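Local atomic coordinates of putative uncharacterized protein lp_3323 (Lactobacillus plantarum, PDB entry 3DC7), a protein that is of unknown function but probably hydrolyses ester bonds, as do other GDSL-like lipases and acylhydrolases of the SGNH hydrolase clan. Residues A[157-162]-A[179-184]; A[140-143]-A[149-152]; A[111-116]-A[167-172]; A[186-191]-A[202-207]. All coordinates share one frame; numbering follows the deposited sequence.

Interaction 1 of 4, residues A[157-162]-A[179-184]. With NA (sodium ion), chain H.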
# COMPACT_ATOMS: atom_id res chain seq x y z
N TYR A 157 -8.92 -12.81 19.78
CA TYR A 157 -8.44 -11.90 18.74
C TYR A 157 -8.85 -12.40 17.37
O TYR A 157 -9.16 -13.57 17.20
CB TYR A 157 -6.92 -11.74 18.77
CG TYR A 157 -6.36 -11.20 20.05
CD1 TYR A 157 -6.47 -9.85 20.37
CD2 TYR A 157 -5.71 -12.05 20.95
CE1 TYR A 157 -5.95 -9.35 21.56
CE2 TYR A 157 -5.19 -11.57 22.15
CZ TYR A 157 -5.31 -10.22 22.44
OH TYR A 157 -4.79 -9.76 23.62
N ARG A 158 -8.84 -11.49 16.40
CA ARG A 158 -9.14 -11.80 15.01
C ARG A 158 -7.82 -11.95 14.26
O ARG A 158 -6.80 -11.42 14.68
CB ARG A 158 -9.98 -10.67 14.39
CG ARG A 158 -11.16 -10.22 15.27
CD ARG A 158 -11.67 -8.82 14.91
NE ARG A 158 -10.62 -7.81 15.02
CZ ARG A 158 -10.81 -6.52 15.29
NH1 ARG A 158 -12.03 -6.05 15.51
NH2 ARG A 158 -9.76 -5.71 15.36
N GLN A 159 -7.84 -12.69 13.15
CA GLN A 159 -6.64 -12.86 12.32
C GLN A 159 -6.05 -11.49 11.92
O GLN A 159 -4.83 -11.31 11.97
CB GLN A 159 -6.94 -13.72 11.08
CG GLN A 159 -5.69 -14.15 10.29
CD GLN A 159 -6.01 -15.02 9.08
OE1 GLN A 159 -7.14 -15.51 8.92
NE2 GLN A 159 -5.02 -15.22 8.21
N SER A 160 -6.93 -10.54 11.58
CA SER A 160 -6.53 -9.19 11.18
C SER A 160 -5.83 -8.38 12.28
O SER A 160 -5.20 -7.36 11.99
CB SER A 160 -7.73 -8.40 10.65
OG SER A 160 -8.67 -8.17 11.68
N ASP A 161 -5.93 -8.81 13.54
CA ASP A 161 -5.14 -8.18 14.62
C ASP A 161 -3.66 -8.57 14.53
O ASP A 161 -2.78 -7.75 14.79
CB ASP A 161 -5.69 -8.54 15.99
CG ASP A 161 -7.05 -7.93 16.24
OD1 ASP A 161 -7.22 -6.74 15.88
OD2 ASP A 161 -7.94 -8.62 16.78
N TYR A 162 -3.41 -9.83 14.14
CA TYR A 162 -2.04 -10.31 13.91
C TYR A 162 -1.47 -9.75 12.62
O TYR A 162 -0.33 -9.30 12.57
CB TYR A 162 -2.03 -11.84 13.88
CG TYR A 162 -2.34 -12.47 15.22
CD1 TYR A 162 -3.65 -12.51 15.71
CD2 TYR A 162 -1.34 -13.04 15.99
CE1 TYR A 162 -3.93 -13.08 16.93
CE2 TYR A 162 -1.62 -13.62 17.22
CZ TYR A 162 -2.92 -13.64 17.67
OH TYR A 162 -3.20 -14.21 18.88
N SER A 179 1.03 -8.67 1.90
CA SER A 179 -0.12 -9.19 2.61
C SER A 179 -1.00 -10.03 1.70
O SER A 179 -1.82 -9.47 0.95
CB SER A 179 -0.94 -8.05 3.20
OG SER A 179 -2.15 -8.55 3.74
N LEU A 180 -0.85 -11.36 1.74
CA LEU A 180 -1.75 -12.25 0.98
C LEU A 180 -3.17 -12.12 1.53
O LEU A 180 -4.15 -12.31 0.82
CB LEU A 180 -1.30 -13.70 1.04
CG LEU A 180 0.09 -14.04 0.52
CD1 LEU A 180 0.30 -15.53 0.66
CD2 LEU A 180 0.24 -13.60 -0.94
N TYR A 181 -3.24 -11.81 2.82
CA TYR A 181 -4.50 -11.49 3.48
C TYR A 181 -5.32 -10.46 2.68
O TYR A 181 -6.47 -10.73 2.33
CB TYR A 181 -4.23 -11.01 4.92
CG TYR A 181 -5.47 -10.90 5.77
CD1 TYR A 181 -6.23 -9.73 5.77
CD2 TYR A 181 -5.89 -11.97 6.56
CE1 TYR A 181 -7.39 -9.63 6.55
CE2 TYR A 181 -7.03 -11.88 7.34
CZ TYR A 181 -7.78 -10.71 7.33
OH TYR A 181 -8.92 -10.61 8.10
N ARG A 182 -4.71 -9.30 2.38
CA ARG A 182 -5.37 -8.17 1.68
C ARG A 182 -5.50 -8.30 0.17
O ARG A 182 -6.43 -7.73 -0.42
CB ARG A 182 -4.61 -6.86 1.90
CG ARG A 182 -4.55 -6.36 3.32
CD ARG A 182 -4.49 -4.83 3.35
NE ARG A 182 -4.85 -4.35 4.68
CZ ARG A 182 -5.46 -3.19 4.93
NH1 ARG A 182 -5.82 -2.38 3.94
NH2 ARG A 182 -5.74 -2.86 6.19
N ASP A 183 -4.55 -8.98 -0.47
CA ASP A 183 -4.34 -8.83 -1.91
C ASP A 183 -4.24 -10.12 -2.74
O ASP A 183 -4.07 -10.04 -3.95
CB ASP A 183 -3.09 -7.99 -2.19
CG ASP A 183 -3.29 -6.49 -1.92
OD1 ASP A 183 -4.29 -5.87 -2.39
OD2 ASP A 183 -2.39 -5.93 -1.25
N ALA A 184 -4.33 -11.29 -2.10
CA ALA A 184 -4.19 -12.59 -2.80
C ALA A 184 -5.30 -12.87 -3.81
O ALA A 184 -5.11 -13.65 -4.75
CB ALA A 184 -4.12 -13.72 -1.79
NA NA H . -5.41 -3.89 -2.59
O HOH W 1 -9.76 -11.03 10.41
O HOH W 2 -3.24 -3.50 -2.14

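Interaction 2 of 4, residues A[140-143]-A[149-152]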
# COMPACT_ATOMS: atom_id res chain seq x y z
N ILE A 140 -8.15 -17.30 6.76
CA ILE A 140 -8.46 -18.72 6.84
C ILE A 140 -9.94 -18.96 7.13
O ILE A 140 -10.65 -18.05 7.56
CB ILE A 140 -7.59 -19.46 7.89
CG1 ILE A 140 -7.95 -19.00 9.31
CG2 ILE A 140 -6.09 -19.29 7.57
CD1 ILE A 140 -7.24 -19.75 10.41
N GLY A 141 -10.39 -20.19 6.89
CA GLY A 141 -11.77 -20.59 7.19
C GLY A 141 -11.85 -21.24 8.56
O GLY A 141 -10.96 -21.05 9.39
N SER A 142 -12.93 -21.99 8.79
CA SER A 142 -13.24 -22.53 10.12
C SER A 142 -13.23 -24.06 10.20
O SER A 142 -13.68 -24.63 11.19
CB SER A 142 -14.60 -22.01 10.58
OG SER A 142 -14.49 -20.70 11.09
N ASP A 143 -12.71 -24.72 9.18
CA ASP A 143 -12.87 -26.16 9.07
C ASP A 143 -11.63 -26.98 9.40
O ASP A 143 -11.68 -28.20 9.36
CB ASP A 143 -13.41 -26.52 7.68
CG ASP A 143 -14.84 -26.01 7.46
OD1 ASP A 143 -15.60 -25.86 8.44
OD2 ASP A 143 -15.20 -25.77 6.27
N SER A 149 -10.09 -20.37 13.17
CA SER A 149 -11.46 -19.94 12.90
C SER A 149 -11.49 -18.76 11.93
O SER A 149 -10.54 -17.97 11.84
CB SER A 149 -12.17 -19.61 14.23
OG SER A 149 -13.36 -18.86 14.09
N ALA A 150 -12.59 -18.63 11.19
CA ALA A 150 -12.79 -17.49 10.31
C ALA A 150 -13.13 -16.22 11.10
O ALA A 150 -13.12 -15.12 10.55
CB ALA A 150 -13.86 -17.81 9.28
N VAL A 151 -13.41 -16.38 12.39
CA VAL A 151 -13.93 -15.31 13.24
C VAL A 151 -12.90 -14.80 14.27
O VAL A 151 -12.30 -13.74 14.08
CB VAL A 151 -15.28 -15.74 13.94
CG1 VAL A 151 -15.87 -14.59 14.74
CG2 VAL A 151 -16.29 -16.24 12.92
N THR A 152 -12.71 -15.56 15.36
CA THR A 152 -11.75 -15.24 16.43
C THR A 152 -11.05 -16.53 16.89
O THR A 152 -11.57 -17.62 16.70
CB THR A 152 -12.45 -14.58 17.66
OG1 THR A 152 -13.69 -15.24 17.92
CG2 THR A 152 -12.74 -13.10 17.42

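Interaction 3 of 4, residues A[111-116]-A[167-172]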
# COMPACT_ATOMS: atom_id res chain seq x y z
N THR A 111 5.11 -12.73 23.39
CA THR A 111 3.98 -12.20 22.65
C THR A 111 4.32 -12.09 21.17
O THR A 111 5.50 -12.10 20.80
CB THR A 111 3.51 -10.81 23.18
OG1 THR A 111 4.57 -9.85 23.06
CG2 THR A 111 3.06 -10.90 24.65
N PHE A 112 3.29 -11.98 20.34
CA PHE A 112 3.48 -11.88 18.89
C PHE A 112 4.27 -10.62 18.52
O PHE A 112 5.15 -10.67 17.69
CB PHE A 112 2.13 -11.88 18.19
CG PHE A 112 2.22 -12.01 16.70
CD1 PHE A 112 2.82 -13.13 16.12
CD2 PHE A 112 1.68 -11.04 15.87
CE1 PHE A 112 2.89 -13.26 14.73
CE2 PHE A 112 1.75 -11.17 14.48
CZ PHE A 112 2.36 -12.28 13.92
N TYR A 113 3.94 -9.50 19.16
CA TYR A 113 4.63 -8.23 18.93
C TYR A 113 6.09 -8.27 19.34
O TYR A 113 6.97 -7.80 18.61
CB TYR A 113 3.93 -7.11 19.68
CG TYR A 113 2.82 -6.42 18.94
CD1 TYR A 113 3.09 -5.46 17.95
CD2 TYR A 113 1.49 -6.67 19.27
CE1 TYR A 113 2.05 -4.79 17.29
CE2 TYR A 113 0.44 -6.02 18.62
CZ TYR A 113 0.73 -5.08 17.63
OH TYR A 113 -0.30 -4.44 17.00
N GLY A 114 6.34 -8.83 20.53
CA GLY A 114 7.70 -9.01 21.02
C GLY A 114 8.51 -9.92 20.13
O GLY A 114 9.69 -9.66 19.88
N ALA A 115 7.89 -10.99 19.64
CA ALA A 115 8.62 -11.94 18.80
C ALA A 115 8.97 -11.38 17.41
O ALA A 115 10.08 -11.61 16.93
CB ALA A 115 7.89 -13.25 18.71
N LEU A 116 8.05 -10.64 16.79
CA LEU A 116 8.37 -9.85 15.58
C LEU A 116 9.57 -8.91 15.78
O LEU A 116 10.47 -8.88 14.93
CB LEU A 116 7.16 -9.04 15.10
CG LEU A 116 6.01 -9.85 14.48
CD1 LEU A 116 4.74 -9.02 14.39
CD2 LEU A 116 6.42 -10.39 13.11
N ALA A 167 2.15 -5.70 9.86
CA ALA A 167 2.26 -4.43 9.12
C ALA A 167 2.96 -3.36 9.96
O ALA A 167 3.91 -2.73 9.49
CB ALA A 167 0.92 -3.97 8.63
N GLN A 168 2.53 -3.17 11.21
CA GLN A 168 3.16 -2.15 12.08
C GLN A 168 4.62 -2.43 12.38
O GLN A 168 5.45 -1.53 12.25
CB GLN A 168 2.40 -1.97 13.40
CG GLN A 168 0.97 -1.44 13.26
CD GLN A 168 0.10 -1.77 14.48
OE1 GLN A 168 0.62 -2.03 15.58
NE2 GLN A 168 -1.23 -1.75 14.30
N MSE A 169 4.94 -3.64 12.80
CA MSE A 169 6.32 -4.01 13.15
C MSE A 169 7.27 -4.01 11.96
O MSE A 169 8.38 -3.53 12.08
CB MSE A 169 6.40 -5.37 13.85
CG MSE A 169 5.77 -5.41 15.22
SE MSE A 169 6.52 -4.03 16.38
CE MSE A 169 8.39 -4.54 16.39
N THR A 170 6.85 -4.54 10.81
CA THR A 170 7.73 -4.53 9.63
C THR A 170 8.10 -3.11 9.21
O THR A 170 9.23 -2.86 8.81
CB THR A 170 7.18 -5.30 8.43
OG1 THR A 170 5.87 -4.83 8.10
CG2 THR A 170 7.12 -6.77 8.73
N ALA A 171 7.13 -2.19 9.35
CA ALA A 171 7.31 -0.78 9.04
C ALA A 171 8.47 -0.16 9.80
O ALA A 171 9.29 0.55 9.22
CB ALA A 171 6.03 -0.00 9.30
N ASP A 172 8.54 -0.45 11.10
CA ASP A 172 9.60 0.09 11.96
C ASP A 172 11.03 -0.38 11.62
O ASP A 172 12.00 0.22 12.07
CB ASP A 172 9.30 -0.25 13.41
CG ASP A 172 8.16 0.57 13.97
OD1 ASP A 172 7.86 1.67 13.44
OD2 ASP A 172 7.56 0.11 14.96

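Interaction 4 of 4, residues A[186-191]-A[202-207]. With SO4 (sulfate ion), chain D.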
# COMPACT_ATOMS: atom_id res chain seq x y z
N MSE A 186 -8.41 -13.94 -2.78
CA MSE A 186 -9.23 -15.02 -2.23
C MSE A 186 -9.23 -15.03 -0.71
O MSE A 186 -8.34 -14.47 -0.07
CB MSE A 186 -8.73 -16.38 -2.73
CG MSE A 186 -7.35 -16.77 -2.22
SE MSE A 186 -6.39 -18.10 -3.32
CE MSE A 186 -6.69 -17.30 -5.09
N THR A 187 -10.25 -15.67 -0.14
CA THR A 187 -10.31 -15.95 1.29
C THR A 187 -10.81 -17.38 1.49
O THR A 187 -11.77 -17.80 0.83
CB THR A 187 -11.20 -14.92 2.05
OG1 THR A 187 -11.50 -15.38 3.37
CG2 THR A 187 -12.52 -14.65 1.31
N PHE A 188 -10.16 -18.13 2.37
CA PHE A 188 -10.62 -19.51 2.67
C PHE A 188 -11.88 -19.57 3.55
O PHE A 188 -12.47 -20.64 3.73
CB PHE A 188 -9.49 -20.36 3.26
CG PHE A 188 -8.30 -20.52 2.33
CD1 PHE A 188 -8.42 -20.31 0.96
CD2 PHE A 188 -7.07 -20.90 2.83
CE1 PHE A 188 -7.32 -20.45 0.11
CE2 PHE A 188 -5.97 -21.06 1.99
CZ PHE A 188 -6.10 -20.82 0.63
N ALA A 189 -12.30 -18.41 4.07
CA ALA A 189 -13.57 -18.28 4.79
C ALA A 189 -14.80 -18.37 3.87
O ALA A 189 -15.94 -18.41 4.34
CB ALA A 189 -13.59 -16.99 5.57
N ILE A 190 -14.58 -18.36 2.55
CA ILE A 190 -15.65 -18.63 1.60
C ILE A 190 -15.43 -20.01 0.99
O ILE A 190 -14.37 -20.27 0.41
CB ILE A 190 -15.77 -17.52 0.50
CG1 ILE A 190 -16.59 -16.35 1.03
CG2 ILE A 190 -16.49 -18.01 -0.72
CD1 ILE A 190 -15.78 -15.17 1.31
N PRO A 191 -16.39 -20.93 1.21
CA PRO A 191 -16.34 -22.33 0.77
C PRO A 191 -15.98 -22.51 -0.70
O PRO A 191 -15.11 -23.32 -1.01
CB PRO A 191 -17.76 -22.84 1.06
CG PRO A 191 -18.17 -22.04 2.26
CD PRO A 191 -17.63 -20.65 1.97
N LEU A 202 -7.24 -23.87 5.48
CA LEU A 202 -6.03 -23.28 6.06
C LEU A 202 -4.81 -23.36 5.12
O LEU A 202 -4.17 -22.34 4.84
CB LEU A 202 -5.73 -23.89 7.44
CG LEU A 202 -4.34 -23.62 8.05
CD1 LEU A 202 -4.13 -22.17 8.45
CD2 LEU A 202 -4.06 -24.53 9.25
N HIS A 203 -4.49 -24.57 4.66
CA HIS A 203 -3.33 -24.78 3.80
C HIS A 203 -3.72 -24.59 2.34
O HIS A 203 -4.72 -25.12 1.91
CB HIS A 203 -2.76 -26.19 3.98
CG HIS A 203 -2.35 -26.50 5.38
ND1 HIS A 203 -1.20 -26.00 5.95
CD2 HIS A 203 -2.95 -27.25 6.33
CE1 HIS A 203 -1.11 -26.42 7.20
NE2 HIS A 203 -2.16 -27.19 7.45
N PRO A 204 -2.93 -23.82 1.58
CA PRO A 204 -3.17 -23.76 0.15
C PRO A 204 -2.90 -25.12 -0.48
O PRO A 204 -2.02 -25.85 -0.03
CB PRO A 204 -2.13 -22.75 -0.34
CG PRO A 204 -1.74 -21.96 0.83
CD PRO A 204 -1.82 -22.93 1.98
N ASN A 205 -3.70 -25.48 -1.48
CA ASN A 205 -3.37 -26.63 -2.31
C ASN A 205 -2.40 -26.19 -3.43
O ASN A 205 -1.85 -25.09 -3.37
CB ASN A 205 -4.66 -27.26 -2.86
CG ASN A 205 -5.43 -26.32 -3.77
OD1 ASN A 205 -4.89 -25.32 -4.24
ND2 ASN A 205 -6.70 -26.63 -4.01
N ASN A 206 -2.18 -27.03 -4.43
CA ASN A 206 -1.29 -26.66 -5.54
C ASN A 206 -1.74 -25.46 -6.35
O ASN A 206 -0.91 -24.65 -6.77
CB ASN A 206 -1.05 -27.84 -6.48
CG ASN A 206 -0.15 -28.90 -5.88
OD1 ASN A 206 0.39 -28.75 -4.78
ND2 ASN A 206 0.03 -29.98 -6.61
N ALA A 207 -3.05 -25.35 -6.58
CA ALA A 207 -3.61 -24.18 -7.28
C ALA A 207 -3.39 -22.89 -6.48
O ALA A 207 -3.12 -21.83 -7.04
CB ALA A 207 -5.10 -24.39 -7.60
S SO4 D . -3.16 -30.68 -4.60
O1 SO4 D . -3.61 -29.99 -5.81
O2 SO4 D . -2.77 -29.73 -3.56
O3 SO4 D . -4.28 -31.51 -4.14
O4 SO4 D . -1.99 -31.51 -4.90

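Interaction 1 of 4, residues A[157-162]-A[179-184]
Y181 lays one edge of its ring against Q159 and brings its hydroxyl up to S160, at the start of helix 159-173. The Q159 side chain runs extended past that edge in the opposite sense to the tyrosine, its CD 3.7 Å from Y181 CE2 and its NE2 3.7 Å from Y181 CD2. Amide and ring planes stand 75° apart, with Q159 OE1 in the ring plane. S160 contributes its CB, 3.6 Å from Y181 OH. Water 1 joins the two segments, accepting from S160 N at 3.1 Å and lying near Y181 OH, at a distance too short to be taken literally. The same phenolic oxygen is hydrogen-bonded to D172 of the second subunit, and the ring lies nearly parallel to that of H139. With CG anti to the backbone N (chi1 -169°), Y181 sends its ring out of helix 180-183 toward Q159. A phenylalanine here would probably keep the packing but leave water 1 and D172 of the second subunit without their hydroxyl partner.

Farther out, the buried Q159 amide is held at both ends, NE2 giving to I138 O and OE1 accepting from I140 N. D161 OD2 takes R158 N at 3.0 Å at the start of the helix. S179 N-caps helix 180-183, its OG accepting from R182 N at 3.0 Å. At the other end of that helix D183 OD1 coordinates the sodium ion at 2.3 Å. The pairing of a helix start with the short helix that follows strand 177-179, the outermost strand within this chain, belongs to the three-layer alpha/beta/alpha fold of SGNH hydrolases, here beside a subunit interface.

Interaction 2 of 4, residues A[140-143]-A[149-152]
S142 and A150 are joined by a short, nearly straight hydrogen bond in which A150 N gives to S142 OG at 2.8 Å, with 170° at the hydrogen. The serine oxygen is turned to sit beside its own backbone N (chi1 -80°), which brings it across to the amide of the facing arm and within 3.5 Å of A150 CB. The backbones themselves also run close, their CA atoms coming to 4.2 Å at S142 and S149. Here G141 O rests 3.5 Å from S149 C, and A150 CA makes a CH-O contact of 3.5 Å with I140 O.

On this buried side I140 lays its CG1 3.8 Å from S149 O, the same carbonyl that accepts from Y95 OH. At the start of the second arm S149 forms an ST turn: its OG, anti to the backbone N, accepts from V151 N at 3.0 Å and closes a tight bend over S149-V151. The two arms belong to the irregular connection between strand 132-136 and helix 159-173, and within it they close the base of the short 144-148 loop without forming regular strands. G141 is also tied by backbone hydrogen bonds to T201.

Toward solvent the contact thins out: S142, though exposed, is held by its one bond to A150 N, and its OG stays 3.7 Å from S149 OG.

Interaction 3 of 4, residues A[111-116]-A[167-172]
Helices 112-126 and 159-173 bring L116 and M169 together with their axes nearly parallel, crossing at -25° and approaching to 10.1 Å in these segments. The nearest CA atoms are those of L116 and M169, 6.6 Å apart. T111 N-caps the first helix, its OG1 accepting from G114 N at 3.3 Å.

M169, a selenomethionine, lies between Y113 and L116 of the facing helix. Its CG lies 3.8 Å from both Y113 CD1 and L116 CD1, and bends at chi2 (-55°) and chi3 carry the selenium round to the edge of the tyrosine ring. There SE sits 5.4 Å from the centroid of the Y113 ring, a Met-aromatic contact. M117 and L120 pack on the same side chain. Toward the solvent side, at the exposed Q168, Y113 OH donates to Q168 OE1 at 2.9 Å. The hydroxyl comes from above the amide, 42° out of its carbonyl plane and not along a lone pair; the glutamine chain is extended and crosses the tyrosine obliquely.

Joined through strand 132-136, such near-parallel neighbouring helices are characteristic of successive beta-alpha-beta crossovers in the parallel-sheet fold of SGNH hydrolases.

Interaction 4 of 4, residues A[186-191]-A[202-207]
F188 is the residue through which segment 186-191 meets L202 and P204, and it sits within a turn. Ahead of it, M186, a selenomethionine, packs on Q193, Y197 and V211. T187 starts a type I turn that runs to I190, closed by a weak backbone bond from I190 N to T187 O. It also makes an ST turn, its OG1 accepting from A189 N at 3.2 Å. F188 then points into the contact: its CG lies beside the backbone N (chi1 -61°), and CE2 comes 3.6 Å from L202 O, which meets the ring edge in plane. The same CE2 lies 4.5 Å from P204 CG, while Y197 also packs on the phenylalanine. I190 follows at the N-cap position of helix 191-197.

Facing this turn, L202 lays its CG 4.2 Å above the plane of the H203 ring, over its centre. N205 N-caps helix 206-223, OD1 accepting from G208 N while ND2 gives to I196 O. At the helix start N206 N binds O2 of a sulfate ion, probably from the crystallisation liquor, at 2.9 Å. The N206 carboxamide accepts from V40 N through OD1 and gives weakly to T39 OG1. Replacing this asparagine by alanine removes the carboxamide and is likely to leave V40 N without its acceptor and T39 OG1 without its weak donor.

D200, whose OD1 accepts from L202 N and H203 N, and H203 itself fit the DxxH pattern that in SGNH hydrolases supplies catalytic-site residues.

How the interactions relate
From the N terminus, interaction 3 opens first, on helix 112-126, and closes on helix 159-173 after strand 132-136. Interaction 2 falls wholly within that span, pinching the connection from strand 132-136 to helix 159-173. Interaction 1 crosses interaction 3: it begins on helix 159-173 ahead of residues 167-172 and closes beyond strand 177-179, at helix 180-183. Interaction 4 comes last, closing the loop around helix 191-197 at the start of helix 206-223. Interaction 2 touches both interaction 1 and interaction 4 and so bridges them, whereas interactions 3 and 4 lie on opposite sides of the chain centre. Interactions 1 and 4 both touch the second subunit.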